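Local atomic coordinates of RNase NGR3 (Nicotiana glutinosa, PDB entry 1VD3), a protein that probably cleaves RNA as a ribonuclease of the T2 family and binds the nucleotide 2'-UMP. Residues W94-E97 with W98-G102; L107-R110 with A111-A115; Y142-E145 with S146-A150. All coordinates share one frame; numbering follows the deposited sequence.

Contact 1 of 3, residues W94-E97 with W98-G102; sequences WSHE and WLKHG. With U2P (phosphoric acid mono-[2-(2,4-dioxo-3,4-dihydro-2H-pyrimidin-1-yl)-4-hydroxy-5-hydroxymethyl-tetrahydro-furan-3-yl] ester), chain B.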
# COMPACT_ATOMS: atom_id res chain seq x y z
N TRP A 94 6.05 -9.02 -6.62
CA TRP A 94 6.22 -7.93 -7.58
C TRP A 94 5.78 -8.38 -8.96
O TRP A 94 5.22 -7.61 -9.73
CB TRP A 94 7.68 -7.46 -7.62
CG TRP A 94 8.18 -6.99 -6.30
CD1 TRP A 94 7.47 -6.33 -5.34
CD2 TRP A 94 9.51 -7.15 -5.78
NE1 TRP A 94 8.27 -6.07 -4.26
CE2 TRP A 94 9.52 -6.56 -4.50
CE3 TRP A 94 10.68 -7.73 -6.27
CZ2 TRP A 94 10.67 -6.54 -3.70
CZ3 TRP A 94 11.82 -7.71 -5.48
CH2 TRP A 94 11.81 -7.11 -4.20
N SER A 95 6.06 -9.64 -9.28
CA SER A 95 5.67 -10.18 -10.57
C SER A 95 4.15 -10.18 -10.65
O SER A 95 3.56 -9.77 -11.65
CB SER A 95 6.19 -11.60 -10.74
OG SER A 95 5.70 -12.17 -11.94
N HIS A 96 3.52 -10.64 -9.57
CA HIS A 96 2.07 -10.70 -9.49
C HIS A 96 1.42 -9.33 -9.66
O HIS A 96 0.47 -9.18 -10.42
CB HIS A 96 1.65 -11.28 -8.14
CG HIS A 96 0.20 -11.10 -7.83
ND1 HIS A 96 -0.80 -11.76 -8.51
CD2 HIS A 96 -0.43 -10.31 -6.92
CE1 HIS A 96 -1.97 -11.39 -8.04
NE2 HIS A 96 -1.78 -10.51 -7.08
N GLU A 97 1.92 -8.33 -8.93
CA GLU A 97 1.36 -6.98 -9.03
C GLU A 97 1.59 -6.40 -10.42
O GLU A 97 0.71 -5.73 -10.97
CB GLU A 97 1.98 -6.08 -7.96
CG GLU A 97 1.53 -6.43 -6.54
CD GLU A 97 0.03 -6.23 -6.33
OE1 GLU A 97 -0.62 -7.14 -5.78
OE2 GLU A 97 -0.49 -5.15 -6.70
N TRP A 98 2.75 -6.67 -11.00
CA TRP A 98 3.05 -6.18 -12.35
C TRP A 98 2.09 -6.78 -13.37
O TRP A 98 1.47 -6.07 -14.16
CB TRP A 98 4.49 -6.52 -12.76
CG TRP A 98 4.72 -6.32 -14.24
CD1 TRP A 98 4.92 -7.30 -15.17
CD2 TRP A 98 4.67 -5.09 -14.96
NE1 TRP A 98 4.99 -6.75 -16.43
CE2 TRP A 98 4.84 -5.39 -16.33
CE3 TRP A 98 4.49 -3.75 -14.58
CZ2 TRP A 98 4.83 -4.40 -17.32
CZ3 TRP A 98 4.48 -2.77 -15.57
CH2 TRP A 98 4.65 -3.10 -16.93
N LEU A 99 1.96 -8.10 -13.36
CA LEU A 99 1.08 -8.78 -14.32
C LEU A 99 -0.38 -8.40 -14.17
O LEU A 99 -1.06 -8.09 -15.15
CB LEU A 99 1.23 -10.30 -14.18
CG LEU A 99 2.54 -10.91 -14.68
CD1 LEU A 99 2.58 -12.39 -14.35
CD2 LEU A 99 2.66 -10.69 -16.18
N LYS A 100 -0.86 -8.41 -12.93
CA LYS A 100 -2.26 -8.12 -12.64
C LYS A 100 -2.65 -6.65 -12.77
O LYS A 100 -3.72 -6.33 -13.28
CB LYS A 100 -2.62 -8.61 -11.24
CG LYS A 100 -4.08 -8.40 -10.87
CD LYS A 100 -4.42 -9.02 -9.53
CE LYS A 100 -5.89 -8.85 -9.22
NZ LYS A 100 -6.25 -9.37 -7.87
N HIS A 101 -1.78 -5.77 -12.31
CA HIS A 101 -2.07 -4.34 -12.33
C HIS A 101 -1.14 -3.52 -13.22
O HIS A 101 -1.59 -2.66 -13.97
CB HIS A 101 -2.00 -3.80 -10.91
CG HIS A 101 -3.01 -4.41 -9.98
ND1 HIS A 101 -4.37 -4.17 -10.10
CD2 HIS A 101 -2.87 -5.23 -8.92
CE1 HIS A 101 -5.01 -4.82 -9.15
NE2 HIS A 101 -4.12 -5.47 -8.42
N GLY A 102 0.16 -3.79 -13.13
CA GLY A 102 1.12 -3.06 -13.93
C GLY A 102 0.85 -3.09 -15.42
O GLY A 102 0.96 -2.06 -16.10
O5' U2P B . -8.62 -7.80 -0.40
C5' U2P B . -8.99 -7.70 -1.79
C4' U2P B . -7.79 -8.06 -2.68
O4' U2P B . -8.19 -7.93 -4.13
C1' U2P B . -7.40 -6.93 -4.96
N1 U2P B . -8.16 -5.73 -5.50
C6 U2P B . -9.10 -5.23 -4.64
C5 U2P B . -9.74 -3.98 -4.86
C4 U2P B . -9.40 -3.23 -6.09
O4 U2P B . -9.83 -2.10 -6.31
N3 U2P B . -8.54 -3.91 -7.01
C2 U2P B . -7.91 -5.15 -6.79
O2 U2P B . -7.22 -5.65 -7.66
C2' U2P B . -6.15 -6.79 -4.06
O2' U2P B . -5.17 -7.84 -4.28
P U2P B . -4.13 -7.94 -5.46
O1P U2P B . -3.26 -9.01 -5.87
O2P U2P B . -4.63 -7.13 -6.62
O3P U2P B . -3.07 -7.09 -4.93
C3' U2P B . -6.68 -6.99 -2.63
O3' U2P B . -5.57 -7.45 -1.78
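H96 and K100 lie side by side one helical turn apart, and both end at the phosphate of the bound 2'-UMP. H101, the next residue, reaches the same phosphate. H96 NE2 donates to U2P O1P at 2.4 Å, a very short bond with the oxygen at the ring edge. H101 NE2 donates to U2P O2P at 2.5 Å, and that bond is nearly straight (N-H...O 170°). K100 NZ gives O2P a second bond at 3.0 Å, so two donors grip this oxygen. The K100 chain is fully extended, with CG anti to the backbone N (chi1 -177°). Its CD passes H96 CE1 at 3.7 Å on the way. E97 OE1 sits 2.6 Å from U2P O3P. H43 NE2 of strand 41-48 also bonds the ligand.

Behind this shell, E97 and H101 run alongside each other. The carboxylate and ring planes are 29° apart, with E97 OE2 3.3 Å from H101 CD2. W46 of strand 41-48 holds both from outside the helix: its NE1 bonds E97 OE2, and its ring stacks on H101. The helix backbone sets the spacing of these residues. K100 N bonds H96 O, and E97 O accepts from both H101 N and G102 N. The G102 bond makes a wider pi-type turn at the helix end. The W98 indole takes no part in the ligand site; G102 C lies over one of its faces, near the rim. The arrangement belongs to the active site of the RNase T2 family, where H43, E97 and H101 are the predicted catalytic residues.

Contact 2 of 3, residues L107-R110 with A111-A115; sequences LGER and AYFQA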
# COMPACT_ATOMS: atom_id res chain seq x y z
N LEU A 107 2.00 2.17 -18.08
CA LEU A 107 3.37 2.53 -17.69
C LEU A 107 4.34 1.42 -18.05
O LEU A 107 3.99 0.24 -18.03
CB LEU A 107 3.45 2.76 -16.18
CG LEU A 107 2.66 3.91 -15.56
CD1 LEU A 107 2.82 3.88 -14.05
CD2 LEU A 107 3.14 5.24 -16.12
N GLY A 108 5.58 1.81 -18.36
CA GLY A 108 6.61 0.84 -18.66
C GLY A 108 6.92 0.17 -17.34
O GLY A 108 6.57 0.72 -16.29
N GLU A 109 7.56 -0.99 -17.36
CA GLU A 109 7.85 -1.70 -16.12
C GLU A 109 8.62 -0.87 -15.09
O GLU A 109 8.23 -0.80 -13.93
CB GLU A 109 8.60 -3.00 -16.41
CG GLU A 109 8.81 -3.84 -15.17
CD GLU A 109 9.67 -5.06 -15.42
OE1 GLU A 109 9.26 -5.92 -16.23
OE2 GLU A 109 10.75 -5.15 -14.81
N ARG A 110 9.72 -0.25 -15.51
CA ARG A 110 10.49 0.53 -14.56
C ARG A 110 9.72 1.76 -14.05
O ARG A 110 9.82 2.12 -12.88
CB ARG A 110 11.82 0.97 -15.18
CG ARG A 110 12.76 1.61 -14.18
CD ARG A 110 14.07 2.05 -14.82
NE ARG A 110 14.90 2.77 -13.86
CZ ARG A 110 15.75 2.19 -13.01
NH1 ARG A 110 15.89 0.87 -12.99
NH2 ARG A 110 16.43 2.94 -12.16
N ALA A 111 8.94 2.38 -14.93
CA ALA A 111 8.17 3.56 -14.56
C ALA A 111 7.11 3.19 -13.53
O ALA A 111 6.83 3.98 -12.62
CB ALA A 111 7.50 4.15 -15.80
N TYR A 112 6.54 2.00 -13.68
CA TYR A 112 5.51 1.51 -12.77
C TYR A 112 6.08 1.36 -11.36
O TYR A 112 5.51 1.85 -10.38
CB TYR A 112 4.98 0.15 -13.25
CG TYR A 112 3.92 -0.45 -12.35
CD1 TYR A 112 2.62 0.06 -12.32
CD2 TYR A 112 4.23 -1.52 -11.51
CE1 TYR A 112 1.65 -0.48 -11.47
CE2 TYR A 112 3.27 -2.06 -10.65
CZ TYR A 112 1.99 -1.54 -10.64
OH TYR A 112 1.06 -2.06 -9.78
N PHE A 113 7.20 0.66 -11.24
CA PHE A 113 7.78 0.47 -9.92
C PHE A 113 8.35 1.76 -9.33
O PHE A 113 8.23 2.00 -8.12
CB PHE A 113 8.82 -0.65 -9.96
CG PHE A 113 8.22 -2.01 -10.11
CD1 PHE A 113 8.05 -2.58 -11.37
CD2 PHE A 113 7.74 -2.69 -8.99
CE1 PHE A 113 7.41 -3.83 -11.50
CE2 PHE A 113 7.11 -3.93 -9.12
CZ PHE A 113 6.94 -4.50 -10.38
N GLN A 114 8.94 2.60 -10.17
CA GLN A 114 9.50 3.86 -9.69
C GLN A 114 8.37 4.75 -9.17
O GLN A 114 8.51 5.42 -8.15
CB GLN A 114 10.24 4.58 -10.82
CG GLN A 114 10.98 5.82 -10.36
CD GLN A 114 12.18 5.50 -9.49
OE1 GLN A 114 13.13 4.86 -9.94
NE2 GLN A 114 12.13 5.93 -8.23
N ALA A 115 7.25 4.74 -9.87
CA ALA A 115 6.09 5.53 -9.47
C ALA A 115 5.65 5.12 -8.07
O ALA A 115 5.44 5.96 -7.20
CB ALA A 115 4.94 5.32 -10.46
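The start of helix 109-123 is built here, with G108 in the N-cap position. G108 O accepts from Y112 N at 2.9 Å, which closes the first turn. F113 N then bonds E109 O, and Q114 N bonds R110 O.

Two side-chain groupings lie along this turn. L107, just before the cap, folds back on the helix. Its CG is anti to the carbonyl carbon (chi1 -64°), and this brings CD1 to 3.8 Å from Y112 CA. The same methyl meets the Y112 ring at its edge, 4.2 Å from ring atom CD1, and reaches A115 CB at 4.4 Å. L107 CB also touches A111 CB.

The second grouping is E109 with F113. The E109 carboxylate and the F113 ring stand nearly upright to each other, 83° apart. E109 CG packs 3.9 Å from F113 CE1. E109 O lies near the ring plane at the edge, 3.1 Å from F113 CD1, besides taking the F113 N-H. Beyond these, W94 and W98 of helix 91-102 also touch F113, and W80 meets its ring. With an alanine here the ring would go, and a gap would probably open beside E109 CG and against these tryptophans.

The polar ends are held by residues outside the helix start. E109 OE1 accepts from D65 N, R110 forms a salt bridge with D71, and Y112 OH bonds L45 O. Y112 also touches H101. This is a helix N-terminus with a hydrophobic side packed on the active-site helix of the RNase T2 fold.

Contact 3 of 3, residues Y142-E145 with S146-A150; sequences YTLE and SIKKA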
# COMPACT_ATOMS: atom_id res chain seq x y z
N TYR A 142 -5.96 5.42 19.21
CA TYR A 142 -6.21 6.56 18.34
C TYR A 142 -7.56 6.62 17.65
O TYR A 142 -8.08 5.61 17.19
CB TYR A 142 -5.13 6.64 17.26
CG TYR A 142 -3.72 6.74 17.79
CD1 TYR A 142 -2.89 5.61 17.83
CD2 TYR A 142 -3.22 7.94 18.28
CE1 TYR A 142 -1.60 5.69 18.34
CE2 TYR A 142 -1.93 8.03 18.79
CZ TYR A 142 -1.12 6.91 18.82
OH TYR A 142 0.14 6.99 19.34
N THR A 143 -8.11 7.82 17.57
CA THR A 143 -9.38 8.00 16.89
C THR A 143 -9.07 7.85 15.41
O THR A 143 -7.98 8.21 14.96
CB THR A 143 -9.97 9.40 17.12
OG1 THR A 143 -9.12 10.38 16.51
CG2 THR A 143 -10.08 9.69 18.61
N LEU A 144 -10.02 7.32 14.65
CA LEU A 144 -9.82 7.16 13.22
C LEU A 144 -9.70 8.53 12.57
O LEU A 144 -8.94 8.73 11.63
CB LEU A 144 -11.00 6.39 12.62
CG LEU A 144 -11.04 6.30 11.09
CD1 LEU A 144 -9.84 5.51 10.59
CD2 LEU A 144 -12.35 5.62 10.67
N GLU A 145 -10.46 9.49 13.10
CA GLU A 145 -10.45 10.85 12.57
C GLU A 145 -9.08 11.51 12.61
O GLU A 145 -8.66 12.13 11.64
CB GLU A 145 -11.45 11.74 13.34
CG GLU A 145 -12.90 11.50 12.97
CD GLU A 145 -13.16 11.70 11.49
OE1 GLU A 145 -12.76 12.75 10.95
OE2 GLU A 145 -13.76 10.79 10.87
N SER A 146 -8.40 11.39 13.75
CA SER A 146 -7.08 11.99 13.90
C SER A 146 -6.11 11.44 12.86
O SER A 146 -5.30 12.19 12.30
CB SER A 146 -6.54 11.74 15.31
OG SER A 146 -6.29 10.36 15.54
N ILE A 147 -6.19 10.14 12.61
CA ILE A 147 -5.31 9.49 11.64
C ILE A 147 -5.60 9.98 10.22
O ILE A 147 -4.69 10.33 9.47
CB ILE A 147 -5.48 7.96 11.72
CG1 ILE A 147 -4.94 7.47 13.07
CG2 ILE A 147 -4.77 7.28 10.55
CD1 ILE A 147 -5.28 6.03 13.39
N LYS A 148 -6.87 10.00 9.84
CA LYS A 148 -7.25 10.45 8.50
C LYS A 148 -6.85 11.90 8.26
O LYS A 148 -6.31 12.24 7.21
CB LYS A 148 -8.75 10.26 8.29
CG LYS A 148 -9.19 8.80 8.19
CD LYS A 148 -10.70 8.65 8.13
CE LYS A 148 -11.31 9.32 6.91
NZ LYS A 148 -10.82 8.72 5.64
N LYS A 149 -7.12 12.77 9.23
CA LYS A 149 -6.79 14.18 9.09
C LYS A 149 -5.29 14.42 9.02
O LYS A 149 -4.83 15.28 8.26
CB LYS A 149 -7.38 15.00 10.24
CG LYS A 149 -8.90 15.08 10.23
CD LYS A 149 -9.39 16.05 11.30
CE LYS A 149 -10.90 16.12 11.36
NZ LYS A 149 -11.50 14.80 11.74
N ALA A 150 -4.54 13.67 9.81
CA ALA A 150 -3.09 13.81 9.83
C ALA A 150 -2.50 13.48 8.46
O ALA A 150 -1.60 14.17 7.97
CB ALA A 150 -2.48 12.91 10.89
O HOH W 1 -6.44 10.20 18.56
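T143 and S146 make the polar cap at the start of helix 144-155. T143 OG1 accepts from S146 N at 3.0 Å, the N-cap bond. The T143 hydroxyl stands between its backbone N and carbonyl carbon (chi1 66°), which turns it to the first turn of the helix. S146 OG answers with a bond to T143 O at 2.8 Å, tilted 26° from the carbonyl plane. A water joins the two residues as well. It accepts from T143 N and donates to S146 OG.

Backbone bonds carry the helix on. K148 N bonds L144 O, and K149 N bonds E145 O at 2.9 Å.

One salt bridge spans a turn of the helix. K149 NZ meets E145 OE1 at 2.5 Å, on the anti lone pair of that oxygen. Bends at chi2 of E145 (-57°) and chi4 of K149 bring the two charged ends together. Both groups belong to exposed residues.

Apolar contacts complete the set. Y142 CB touches I147 CD1 at 3.9 Å. The aliphatic part of K148 lies across L144, with K148 CD 3.8 Å from L144 CG.

L144 and I147 pack on I203 of strand 202-205, and Y142 bonds I203 through the backbone. L144 and K148 also touch I161 of strand 160-165. I147 and A150 meet L129 of helix 125-131.

How the contacts relate
Along the chain the order is contact 1, contact 2, contact 3, with no overlap. Contacts 1 and 2 lie on successive helices, 91-102 and 109-123, and their centres are about 11 Å apart. They touch directly: W98 CZ3 packs on E109 CA, and G102 CA on Y112 CE1, both at 3.6 Å. Helix 109-123 therefore backs the helix that carries the phosphate-binding residues. Contact 3, on helix 144-155, is on the opposite side of the chain's centre. Its centre is about 31 Å from the centre of each of the others, and it touches neither. All three belong to the one RNase T2 fold, but contact 3 is far from the nucleotide site.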